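Local coordinates for glycosyl hydrolases family 2, sugar binding domain protein (PDB 6D1P) that is a beta-glucuronidase of a human gut bacterium, probably hydrolysing O-glycosidic bonds as other glycosyl hydrolases of family 2 do, at residues 24-29 against 297-302; 200-205 against 288-293; 222-227 against 241-246. One frame throughout, in Å; residues are numbered along the deposited sequence.

Contact 1: 24-29 against 297-302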
# COMPACT_ATOMS: atom_id res chain seq x y z
N PRO A 24 -15.42 -1.65 34.97
CA PRO A 24 -16.62 -2.44 35.23
C PRO A 24 -17.87 -1.58 35.34
O PRO A 24 -18.11 -0.93 36.36
CB PRO A 24 -16.31 -3.13 36.57
CG PRO A 24 -14.86 -2.81 36.86
CD PRO A 24 -14.56 -1.54 36.15
N THR A 25 -18.67 -1.54 34.27
CA THR A 25 -20.03 -1.03 34.34
C THR A 25 -20.85 -1.72 33.27
O THR A 25 -20.37 -2.00 32.17
CB THR A 25 -20.12 0.49 34.14
OG1 THR A 25 -21.48 0.84 33.90
CG2 THR A 25 -19.27 0.94 32.96
N ASP A 26 -22.11 -2.00 33.60
CA ASP A 26 -23.01 -2.62 32.64
C ASP A 26 -23.50 -1.63 31.60
O ASP A 26 -24.28 -2.02 30.73
CB ASP A 26 -24.19 -3.25 33.38
CG ASP A 26 -23.76 -4.35 34.34
OD1 ASP A 26 -22.53 -4.57 34.45
OD2 ASP A 26 -24.63 -4.98 34.98
N ARG A 27 -23.05 -0.38 31.66
CA ARG A 27 -23.55 0.69 30.81
C ARG A 27 -22.40 1.22 29.92
O ARG A 27 -21.59 2.05 30.35
CB ARG A 27 -24.19 1.80 31.72
CG ARG A 27 -24.86 2.98 31.02
CD ARG A 27 -23.93 4.21 31.03
NE ARG A 27 -24.61 5.48 30.80
CZ ARG A 27 -25.18 5.85 29.65
NH1 ARG A 27 -25.17 5.04 28.59
NH2 ARG A 27 -25.77 7.03 29.56
N LYS A 28 -22.33 0.74 28.68
CA LYS A 28 -21.32 1.21 27.73
C LYS A 28 -21.87 1.17 26.30
O LYS A 28 -22.76 0.37 26.00
CB LYS A 28 -20.04 0.39 27.84
CG LYS A 28 -20.24 -1.04 28.30
CD LYS A 28 -18.92 -1.71 28.63
CE LYS A 28 -18.21 -1.03 29.79
NZ LYS A 28 -16.96 -1.77 30.18
N GLN A 29 -21.32 2.03 25.43
CA GLN A 29 -21.78 2.16 24.04
C GLN A 29 -20.66 1.78 23.07
O GLN A 29 -19.55 2.33 23.15
CB GLN A 29 -22.30 3.58 23.75
CG GLN A 29 -22.76 3.74 22.29
CD GLN A 29 -23.11 5.19 21.93
OE1 GLN A 29 -23.45 5.98 22.83
NE2 GLN A 29 -23.02 5.55 20.64
N LEU A 297 -24.54 3.06 39.76
CA LEU A 297 -23.48 2.34 39.06
C LEU A 297 -23.59 0.87 39.41
O LEU A 297 -23.52 0.49 40.58
CB LEU A 297 -22.11 2.89 39.44
CG LEU A 297 -20.90 2.20 38.79
CD1 LEU A 297 -20.84 2.48 37.29
CD2 LEU A 297 -19.61 2.61 39.47
N ARG A 298 -23.78 0.03 38.39
CA ARG A 298 -23.86 -1.40 38.58
C ARG A 298 -22.82 -2.08 37.70
O ARG A 298 -22.53 -1.63 36.59
CB ARG A 298 -25.24 -1.95 38.23
CG ARG A 298 -25.39 -3.44 38.47
CD ARG A 298 -26.73 -3.97 37.98
NE ARG A 298 -27.69 -2.88 37.83
CZ ARG A 298 -28.45 -2.41 38.81
NH1 ARG A 298 -28.35 -2.92 40.04
NH2 ARG A 298 -29.29 -1.41 38.57
N THR A 299 -22.27 -3.18 38.21
CA THR A 299 -21.47 -4.07 37.40
C THR A 299 -21.82 -5.50 37.76
O THR A 299 -21.91 -5.85 38.94
CB THR A 299 -19.97 -3.82 37.57
OG1 THR A 299 -19.23 -4.77 36.79
CG2 THR A 299 -19.56 -3.95 39.03
N THR A 300 -22.03 -6.31 36.73
CA THR A 300 -22.40 -7.71 36.89
C THR A 300 -21.25 -8.58 36.42
O THR A 300 -20.67 -8.34 35.35
CB THR A 300 -23.66 -8.01 36.08
OG1 THR A 300 -24.69 -7.10 36.47
CG2 THR A 300 -24.11 -9.43 36.31
N GLN A 301 -20.91 -9.59 37.21
CA GLN A 301 -19.78 -10.46 36.93
C GLN A 301 -20.21 -11.92 37.04
O GLN A 301 -20.87 -12.29 38.02
CB GLN A 301 -18.64 -10.19 37.91
CG GLN A 301 -18.17 -8.77 37.93
CD GLN A 301 -17.19 -8.50 36.83
OE1 GLN A 301 -16.37 -9.36 36.49
NE2 GLN A 301 -17.28 -7.31 36.23
N HIS A 302 -19.82 -12.74 36.07
CA HIS A 302 -20.01 -14.17 36.20
C HIS A 302 -18.76 -14.82 36.78
O HIS A 302 -17.65 -14.28 36.71
CB HIS A 302 -20.34 -14.81 34.86
CG HIS A 302 -21.59 -14.27 34.24
ND1 HIS A 302 -21.64 -13.03 33.62
CD2 HIS A 302 -22.83 -14.79 34.14
CE1 HIS A 302 -22.86 -12.82 33.17
NE2 HIS A 302 -23.61 -13.87 33.47
O HOH W 1 -23.73 1.10 35.56
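The immunoglobulin-like beta-sandwich of a family 2 glycosyl hydrolase meets the N-terminal end of the chain here: strand 295-303, an edge strand of its four-stranded sheet, is flanked by a loop that leads into strand 28-30 of the neighbouring sugar-binding domain. Leu297 comes first. With CG anti to the backbone N, it lays CD1 across the Thr25 side chain at about a right angle, 3.8 Å from Thr25 CB. A water beside it accepts from the backbone N of Arg298 and sits 2.8 Å from Thr25 OG1, the same hydroxyl that takes the N-H of Arg27 in an ST turn. The carbonyl of Arg298 carries the backbone link, receiving Asp26 N at 3.0 Å in the carbonyl plane (N-H...O 161°), with a CA-H...O contact from Thr25 CA alongside. The Arg298 guanidinium turns instead to a salt bridge with Glu289. Thr299 packs its OG1 against Pro24 CB at 3.4 Å. Thr300 is gripped twice by the Asp26 carboxylate, each oxygen using its syn lone pair. Thr300 N donates to Asp26 OD1 at 2.9 Å, and Thr300 OG1 donates to Asp26 OD2 at 2.6 Å. Two bonds to one residue hold that carboxylate against rotation and would probably favour its ionised form. Last comes Gln301, whose OE1 accepts from Asn416, while its NE2 gives a hydrogen to Thr299 OG1 at 3.3 Å, with the hydroxyl lying almost exactly in the amide plane.

Contact 2: 200-205 against 288-293; sequences PAVHFE and AELIDN
Phe204 points its ring across the gap between two sheets and ends against strand 284-292. Its CG stands anti to the carbonyl carbon (chi1 -50°), and the methyl of Ala288 lies over one face of the ring in a CH-pi contact, 4.2 Å from Ala288 CB to the Phe204 ring centroid and 28° off the normal. Leu290 approaches obliquely: the two side chains slide past each other in opposite directions, with Phe204 CZ 3.7 Å from Leu290 CB and 3.6 Å from Glu289 N. Beyond the ring edge, in its plane, comes the carbonyl carbon of Glu289, whose own side chain points away and pairs with Arg298. Leu290 also crosses Val202 at about a right angle, its CD2 lying 3.7 Å from Val202 O and also touching Val202 CG1. These are facing sheets of an immunoglobulin-like sandwich, and strands 203-205 and 288-292 run at 142° with their axes 8.3 Å apart. An alanine at Phe204 would lose the face over Ala288 and the packing on Leu290, and would probably loosen this end of the interface, where the ring also meets Phe228. His203 points away and donates from ND1 to Pro200 O at 3.0 Å. The side chains that meet across the sheets are all apolar, though the ring tip and the Leu290 methyl also rest on backbone polar atoms, so cohesion comes from shape and burial.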
# COMPACT_ATOMS: atom_id res chain seq x y z
N PRO A 200 -19.07 7.41 37.41
CA PRO A 200 -19.05 8.49 38.41
C PRO A 200 -17.63 8.85 38.82
O PRO A 200 -16.66 8.14 38.54
CB PRO A 200 -19.83 7.89 39.58
CG PRO A 200 -20.62 6.81 39.01
CD PRO A 200 -19.81 6.24 37.90
N ALA A 201 -17.52 9.98 39.53
CA ALA A 201 -16.24 10.39 40.10
C ALA A 201 -15.63 9.27 40.94
O ALA A 201 -14.41 9.09 40.97
CB ALA A 201 -16.42 11.64 40.95
N VAL A 202 -16.47 8.51 41.64
CA VAL A 202 -16.05 7.34 42.38
C VAL A 202 -16.76 6.14 41.75
O VAL A 202 -17.97 6.20 41.49
CB VAL A 202 -16.35 7.48 43.88
CG1 VAL A 202 -16.15 6.15 44.60
CG2 VAL A 202 -15.45 8.55 44.49
N HIS A 203 -16.02 5.07 41.52
CA HIS A 203 -16.41 4.02 40.58
C HIS A 203 -15.65 2.76 40.94
O HIS A 203 -14.64 2.81 41.65
CB HIS A 203 -16.08 4.43 39.14
CG HIS A 203 -14.67 4.93 38.99
ND1 HIS A 203 -14.35 6.27 38.98
CD2 HIS A 203 -13.50 4.26 38.91
CE1 HIS A 203 -13.04 6.40 38.88
NE2 HIS A 203 -12.50 5.20 38.84
N PHE A 204 -16.12 1.63 40.42
CA PHE A 204 -15.37 0.40 40.56
C PHE A 204 -14.17 0.43 39.62
O PHE A 204 -14.30 0.71 38.43
CB PHE A 204 -16.24 -0.81 40.24
CG PHE A 204 -17.55 -0.80 40.96
CD1 PHE A 204 -17.60 -0.99 42.33
CD2 PHE A 204 -18.73 -0.62 40.27
CE1 PHE A 204 -18.81 -0.98 43.01
CE2 PHE A 204 -19.95 -0.61 40.94
CZ PHE A 204 -19.98 -0.79 42.31
N GLU A 205 -12.98 0.18 40.18
CA GLU A 205 -11.80 0.02 39.34
C GLU A 205 -11.56 -1.45 39.01
O GLU A 205 -11.43 -1.81 37.84
CB GLU A 205 -10.58 0.64 40.03
CG GLU A 205 -9.50 1.10 39.06
CD GLU A 205 -8.77 2.35 39.54
OE1 GLU A 205 -9.03 3.45 38.98
OE2 GLU A 205 -7.93 2.24 40.46
N ALA A 288 -22.25 -5.92 41.87
CA ALA A 288 -21.85 -4.81 42.72
C ALA A 288 -22.63 -3.57 42.31
O ALA A 288 -22.97 -3.39 41.14
CB ALA A 288 -20.35 -4.54 42.62
N GLU A 289 -22.89 -2.72 43.28
CA GLU A 289 -23.83 -1.63 43.05
C GLU A 289 -23.44 -0.46 43.93
O GLU A 289 -23.28 -0.62 45.15
CB GLU A 289 -25.25 -2.10 43.36
CG GLU A 289 -26.28 -1.57 42.41
CD GLU A 289 -27.67 -1.79 42.91
OE1 GLU A 289 -28.04 -2.97 43.12
OE2 GLU A 289 -28.39 -0.79 43.12
N LEU A 290 -23.30 0.70 43.33
CA LEU A 290 -22.92 1.90 44.05
C LEU A 290 -23.82 3.04 43.59
O LEU A 290 -24.14 3.14 42.40
CB LEU A 290 -21.45 2.25 43.81
CG LEU A 290 -20.98 3.54 44.46
CD1 LEU A 290 -21.01 3.38 45.98
CD2 LEU A 290 -19.59 3.92 43.98
N ILE A 291 -24.23 3.88 44.54
CA ILE A 291 -25.16 4.97 44.28
C ILE A 291 -24.52 6.29 44.67
O ILE A 291 -23.87 6.38 45.72
CB ILE A 291 -26.49 4.76 45.04
CG1 ILE A 291 -27.07 3.39 44.71
CG2 ILE A 291 -27.48 5.86 44.69
CD1 ILE A 291 -28.03 2.87 45.73
N ASP A 292 -24.69 7.30 43.83
CA ASP A 292 -24.42 8.68 44.20
C ASP A 292 -25.30 9.57 43.34
O ASP A 292 -25.56 9.26 42.18
CB ASP A 292 -22.94 9.05 44.02
CG ASP A 292 -22.54 10.24 44.86
OD1 ASP A 292 -22.92 10.27 46.06
OD2 ASP A 292 -21.86 11.15 44.33
N ASN A 293 -25.77 10.66 43.95
CA ASN A 293 -26.61 11.66 43.27
C ASN A 293 -27.82 11.01 42.58
O ASN A 293 -28.29 11.50 41.55
CB ASN A 293 -25.79 12.48 42.27
CG ASN A 293 -24.79 13.42 42.96
OD1 ASN A 293 -24.49 13.28 44.14
ND2 ASN A 293 -24.27 14.39 42.20

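Contact 3: 222-227 against 241-246; sequences ISIDIA and FSLRVF
Aliphatic tips do most of the touching. Ile222, Ile224 and Ile226, every second residue of strand 219-229, all point at the strand opposite with CG1 anti to the carbonyl carbon and CD1 stretched out beyond it. Ile226 and Leu243 reach for each other tip to tip, and their CD1 atoms come to 3.5 Å, the closest approach between the segments. Leu243 is forked: while CD1 meets Ile226, its other methyl, CD2, lies 4.2 Å from CD1 of Ile224. Farther along, Ile222 CD1 meets Val245 CG1, again end-on, at 4.2 Å. This is the buried interior of an immunoglobulin-like beta-sandwich, where strand 222-227 belongs to the three-stranded sheet and 241-246 to the four-stranded one; their axes pass 11.1 Å apart at 147°, so side chains alone bridge the layers, and the backbones bond to strands of their own sheets. One aromatic ring joins in. Phe241 takes the crowded position between its backbone N and carbonyl carbon (chi1 81°), which sends the ring inward, and its CE1 lies 4.0 Å from Ile226 CD1, which approaches obliquely. The same ring stands edge-to-face with Phe228. Most of the alternate positions are polar, and their side chains take no part in the contact across the layers. Asp225 OD1 is hydrogen-bonded to Ser265 on the strand beside it. On the other sheet, Ser242 OG, weakly bonded to Ile256 O, sits 3.5 Å above the plane of the Arg244 guanidinium, over its centre.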
# COMPACT_ATOMS: atom_id res chain seq x y z
N ILE A 222 -16.15 -18.00 48.32
CA ILE A 222 -16.10 -16.89 47.38
C ILE A 222 -15.34 -15.77 48.07
O ILE A 222 -15.90 -15.07 48.92
CB ILE A 222 -17.48 -16.40 46.95
CG1 ILE A 222 -18.35 -17.57 46.48
CG2 ILE A 222 -17.35 -15.35 45.84
CD1 ILE A 222 -19.80 -17.18 46.24
N SER A 223 -14.08 -15.58 47.71
CA SER A 223 -13.35 -14.40 48.14
C SER A 223 -13.51 -13.32 47.08
O SER A 223 -13.34 -13.58 45.89
CB SER A 223 -11.88 -14.74 48.38
OG SER A 223 -11.11 -13.56 48.53
N ILE A 224 -13.87 -12.11 47.51
CA ILE A 224 -14.15 -11.01 46.59
C ILE A 224 -13.35 -9.79 47.03
O ILE A 224 -13.53 -9.29 48.15
CB ILE A 224 -15.65 -10.68 46.53
CG1 ILE A 224 -16.40 -11.86 45.94
CG2 ILE A 224 -15.89 -9.46 45.69
CD1 ILE A 224 -17.85 -11.56 45.70
N ASP A 225 -12.50 -9.29 46.14
CA ASP A 225 -11.70 -8.10 46.37
C ASP A 225 -12.14 -7.00 45.42
O ASP A 225 -12.23 -7.23 44.21
CB ASP A 225 -10.21 -8.39 46.18
CG ASP A 225 -9.73 -9.55 47.04
OD1 ASP A 225 -10.13 -9.61 48.22
OD2 ASP A 225 -8.97 -10.40 46.52
N ILE A 226 -12.39 -5.82 45.96
CA ILE A 226 -12.97 -4.71 45.22
C ILE A 226 -12.13 -3.46 45.44
O ILE A 226 -11.87 -3.09 46.59
CB ILE A 226 -14.43 -4.45 45.64
CG1 ILE A 226 -15.31 -5.62 45.22
CG2 ILE A 226 -14.93 -3.14 45.04
CD1 ILE A 226 -16.77 -5.33 45.32
N ALA A 227 -11.75 -2.80 44.35
CA ALA A 227 -10.95 -1.58 44.40
C ALA A 227 -11.71 -0.43 43.76
O ALA A 227 -12.38 -0.61 42.74
CB ALA A 227 -9.62 -1.79 43.69
N PHE A 241 -22.03 0.71 49.96
CA PHE A 241 -22.27 0.11 48.65
C PHE A 241 -22.70 -1.33 48.86
O PHE A 241 -22.43 -1.93 49.90
CB PHE A 241 -21.01 0.17 47.76
CG PHE A 241 -20.00 -0.93 48.04
CD1 PHE A 241 -20.11 -2.18 47.43
CD2 PHE A 241 -18.92 -0.70 48.89
CE1 PHE A 241 -19.19 -3.18 47.68
CE2 PHE A 241 -17.99 -1.70 49.14
CZ PHE A 241 -18.13 -2.94 48.54
N SER A 242 -23.34 -1.90 47.84
CA SER A 242 -23.97 -3.20 47.96
C SER A 242 -23.27 -4.26 47.11
O SER A 242 -22.56 -3.96 46.15
CB SER A 242 -25.44 -3.15 47.56
OG SER A 242 -26.02 -4.43 47.73
N LEU A 243 -23.54 -5.52 47.46
CA LEU A 243 -22.87 -6.67 46.86
C LEU A 243 -23.80 -7.87 46.99
O LEU A 243 -24.07 -8.31 48.12
CB LEU A 243 -21.55 -6.93 47.56
CG LEU A 243 -20.51 -7.74 46.80
CD1 LEU A 243 -19.89 -6.84 45.75
CD2 LEU A 243 -19.46 -8.25 47.74
N ARG A 244 -24.28 -8.42 45.87
CA ARG A 244 -25.18 -9.56 45.89
C ARG A 244 -24.68 -10.67 44.97
O ARG A 244 -24.17 -10.39 43.88
CB ARG A 244 -26.60 -9.16 45.46
CG ARG A 244 -27.26 -8.15 46.37
CD ARG A 244 -28.69 -7.86 45.91
NE ARG A 244 -28.88 -6.43 45.65
CZ ARG A 244 -29.22 -5.54 46.58
NH1 ARG A 244 -29.40 -5.94 47.83
NH2 ARG A 244 -29.37 -4.26 46.26
N VAL A 245 -24.83 -11.91 45.40
CA VAL A 245 -24.40 -13.08 44.64
C VAL A 245 -25.62 -13.92 44.30
O VAL A 245 -26.31 -14.41 45.19
CB VAL A 245 -23.38 -13.92 45.42
CG1 VAL A 245 -23.13 -15.22 44.68
CG2 VAL A 245 -22.09 -13.16 45.58
N PHE A 246 -25.86 -14.12 43.00
CA PHE A 246 -27.02 -14.86 42.51
C PHE A 246 -26.62 -16.22 41.97
O PHE A 246 -25.57 -16.37 41.33
CB PHE A 246 -27.73 -14.07 41.41
CG PHE A 246 -28.22 -12.73 41.85
CD1 PHE A 246 -29.48 -12.59 42.41
CD2 PHE A 246 -27.42 -11.60 41.72
CE1 PHE A 246 -29.94 -11.35 42.82
CE2 PHE A 246 -27.86 -10.36 42.13
CZ PHE A 246 -29.13 -10.23 42.68

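In the fold
All three contacts involve one immunoglobulin-like sandwich, seen at different depths. Contacts 2 and 3 both cross from the three-stranded to the four-stranded sheet; they use neighbouring strands in each layer, with centres 14 Å apart, and in both the meeting side chains are apolar. Contact 3 is fully buried, whereas contact 2 sits at an end of the sandwich and is only partly buried. Contact 1 lies outside that pairing, on the border strand, where the N-terminal loop is held by backbone, carboxylate and water bonds. It nonetheless touches contact 2: Leu297 packs on Phe204, and strands 284-292 and 295-303 pair directly. Along the chain, contact 3 nests inside contact 2, and contact 2 inside contact 1.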